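PDB 5C3U: L-serine ammonia-lyase from Rhizomucor miehei CAU432, which belongs to the fold type II pyridoxal-phosphate-dependent enzymes and carries bound pyridoxal-5'-phosphate between two alpha/beta domains. Local coordinates for residues A284-C289 / V307-T312. Sequence-based numbering, arbitrary orientation.
Sequences AALSLC and VVVLVT. With PLP (pyridoxal-5'-phosphate), chain B.
Val309, at the middle of strand 306-311, meets three side chains of helix 280-290 with its two methyls, and the side-chain contacts are apolar. The helix segment runs roughly antiparallel to the strand, with the short axes 8.1 Å apart at an angle of 151°. The strand segment starts at Val307 and Val308, whose backbones tie it into its sheet by hydrogen bonds to Asn37 and Phe39 on one neighbouring strand and to Ala174 and Ile176 on the other. At Val309, CG1 is anti to the backbone N (chi1 -179°) and lies beside the carbonyl carbon, where it takes the CB of Ala285 at 3.9 Å and the CD2 of Leu286 at 4.0 Å. CG2, beside the backbone N, lies 3.7 Å from the SG of Cys289, one helical turn beyond Ala285. The Leu286 side chain crosses that of Val309 at about a right angle; its other side-chain neighbours include Leu40, Ala266 and Phe270. At Leu310 CB is directed away from the helix, while the backbone O of Leu310 lies 4.3 Å from Ala285 CB. Val311 then presents CG2 to the same Leu286 methyl, CD2, at 4.1 Å, so that this methyl bridges Val309 and Val311. Thr312, just past the strand, leaves the helix behind and brings OG1 to 2.7 Å from N1 of pyridoxal-5'-phosphate. A helix packed on a central parallel strand whose C-terminal end delivers a hydroxyl to the pyridine nitrogen is characteristic of the cofactor site in fold type II pyridoxal-phosphate-dependent enzymes.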
loop_
_atom_site.group_PDB
_atom_site.type_symbol
_atom_site.label_atom_id
_atom_site.label_comp_id
_atom_site.label_asym_id
_atom_site.label_seq_id
_atom_site.Cartn_x
_atom_site.Cartn_y
_atom_site.Cartn_z
ATOM N N ALA A 284 -7.788 -2.424 6.268
ATOM C CA ALA A 284 -7.816 -1.255 7.173
ATOM C C ALA A 284 -8.566 -0.065 6.550
ATOM O O ALA A 284 -9.373 0.574 7.222
ATOM C CB ALA A 284 -6.413 -0.851 7.605
ATOM N N ALA A 285 -8.298 0.231 5.278
ATOM C CA ALA A 285 -8.978 1.345 4.613
ATOM C C ALA A 285 -10.459 1.055 4.388
ATOM O O ALA A 285 -11.300 1.911 4.638
ATOM C CB ALA A 285 -8.300 1.696 3.301
ATOM N N LEU A 286 -10.769 -0.161 3.942
ATOM C CA LEU A 286 -12.159 -0.575 3.736
ATOM C C LEU A 286 -12.988 -0.544 5.025
ATOM O O LEU A 286 -14.213 -0.322 4.990
ATOM C CB LEU A 286 -12.184 -1.999 3.131
ATOM C CG LEU A 286 -11.785 -2.114 1.655
ATOM C CD1 LEU A 286 -11.418 -3.533 1.236
ATOM C CD2 LEU A 286 -12.918 -1.623 0.761
ATOM N N SER A 287 -12.320 -0.749 6.158
ATOM C CA SER A 287 -13.021 -0.842 7.440
ATOM C C SER A 287 -13.719 0.462 7.829
ATOM O O SER A 287 -14.742 0.431 8.516
ATOM C CB SER A 287 -12.095 -1.357 8.563
ATOM O OG SER A 287 -11.293 -0.335 9.108
ATOM N N LEU A 288 -13.213 1.589 7.343
ATOM C CA LEU A 288 -13.879 2.865 7.626
ATOM C C LEU A 288 -15.268 2.901 7.001
ATOM O O LEU A 288 -16.189 3.501 7.556
ATOM C CB LEU A 288 -13.048 4.060 7.174
ATOM C CG LEU A 288 -11.679 4.230 7.835
ATOM C CD1 LEU A 288 -11.175 5.620 7.508
ATOM C CD2 LEU A 288 -11.742 4.040 9.345
ATOM N N CYS A 289 -15.429 2.223 5.862
ATOM C CA CYS A 289 -16.731 2.172 5.206
ATOM C C CYS A 289 -17.652 1.147 5.839
ATOM O O CYS A 289 -18.814 1.450 6.155
ATOM C CB CYS A 289 -16.559 1.916 3.705
ATOM S SG CYS A 289 -15.730 3.313 2.914
ATOM N N VAL A 307 -16.785 9.221 -1.992
ATOM C CA VAL A 307 -15.585 8.824 -1.254
ATOM C C VAL A 307 -14.879 7.736 -2.047
ATOM O O VAL A 307 -15.519 6.851 -2.626
ATOM C CB VAL A 307 -15.863 8.391 0.210
ATOM C CG1 VAL A 307 -16.727 7.143 0.276
ATOM C CG2 VAL A 307 -14.555 8.172 0.967
ATOM N N VAL A 308 -13.546 7.836 -2.113
ATOM C CA VAL A 308 -12.732 6.879 -2.876
ATOM C C VAL A 308 -11.877 6.074 -1.891
ATOM O O VAL A 308 -11.209 6.649 -1.047
ATOM C CB VAL A 308 -11.780 7.586 -3.877
ATOM C CG1 VAL A 308 -10.831 6.582 -4.533
ATOM C CG2 VAL A 308 -12.557 8.325 -4.959
ATOM N N VAL A 309 -11.925 4.749 -1.986
ATOM C CA VAL A 309 -11.090 3.906 -1.110
ATOM C C VAL A 309 -10.018 3.295 -1.985
ATOM O O VAL A 309 -10.348 2.650 -2.991
ATOM C CB VAL A 309 -11.915 2.784 -0.441
ATOM C CG1 VAL A 309 -11.040 1.930 0.481
ATOM C CG2 VAL A 309 -13.092 3.375 0.316
ATOM N N LEU A 310 -8.744 3.469 -1.609
ATOM C CA LEU A 310 -7.661 2.829 -2.363
ATOM C C LEU A 310 -7.514 1.407 -1.896
ATOM O O LEU A 310 -7.070 1.156 -0.767
ATOM C CB LEU A 310 -6.335 3.592 -2.234
ATOM C CG LEU A 310 -6.341 5.097 -2.495
ATOM C CD1 LEU A 310 -4.919 5.644 -2.366
ATOM C CD2 LEU A 310 -6.928 5.444 -3.863
ATOM N N VAL A 311 -7.911 0.469 -2.756
ATOM C CA VAL A 311 -7.893 -0.926 -2.392
ATOM C C VAL A 311 -6.566 -1.481 -2.868
ATOM O O VAL A 311 -6.394 -1.842 -4.040
ATOM C CB VAL A 311 -9.082 -1.701 -2.988
ATOM C CG1 VAL A 311 -8.960 -3.201 -2.660
ATOM C CG2 VAL A 311 -10.386 -1.134 -2.442
ATOM N N THR A 312 -5.618 -1.513 -1.942
ATOM C CA THR A 312 -4.214 -1.671 -2.315
ATOM C C THR A 312 -3.821 -3.079 -2.750
ATOM O O THR A 312 -2.775 -3.251 -3.378
ATOM C CB THR A 312 -3.280 -1.110 -1.238
ATOM O OG1 THR A 312 -3.652 -1.645 0.047
ATOM C CG2 THR A 312 -3.402 0.402 -1.219
HETATM N N1 PLP B . -1.254 -1.660 1.311
HETATM C C2 PLP B . -0.533 -2.594 0.666
HETATM C C2A PLP B . -1.118 -3.932 0.283
HETATM C C3 PLP B . 0.866 -2.310 0.338
HETATM O O3 PLP B . 1.625 -3.239 -0.323
HETATM C C4 PLP B . 1.389 -0.980 0.719
HETATM C C4A PLP B . 2.777 -0.626 0.385
HETATM C C5 PLP B . 0.502 -0.024 1.432
HETATM C C6 PLP B . -0.810 -0.438 1.684
HETATM C C5A PLP B . 0.975 1.364 1.868
HETATM O O4P PLP B . 2.393 1.347 1.974
HETATM P P PLP B . 3.392 2.599 2.221
HETATM O O1P PLP B . 3.720 3.200 0.899
HETATM O O2P PLP B . 2.739 3.569 3.222
HETATM O O3P PLP B . 4.519 1.854 2.846
#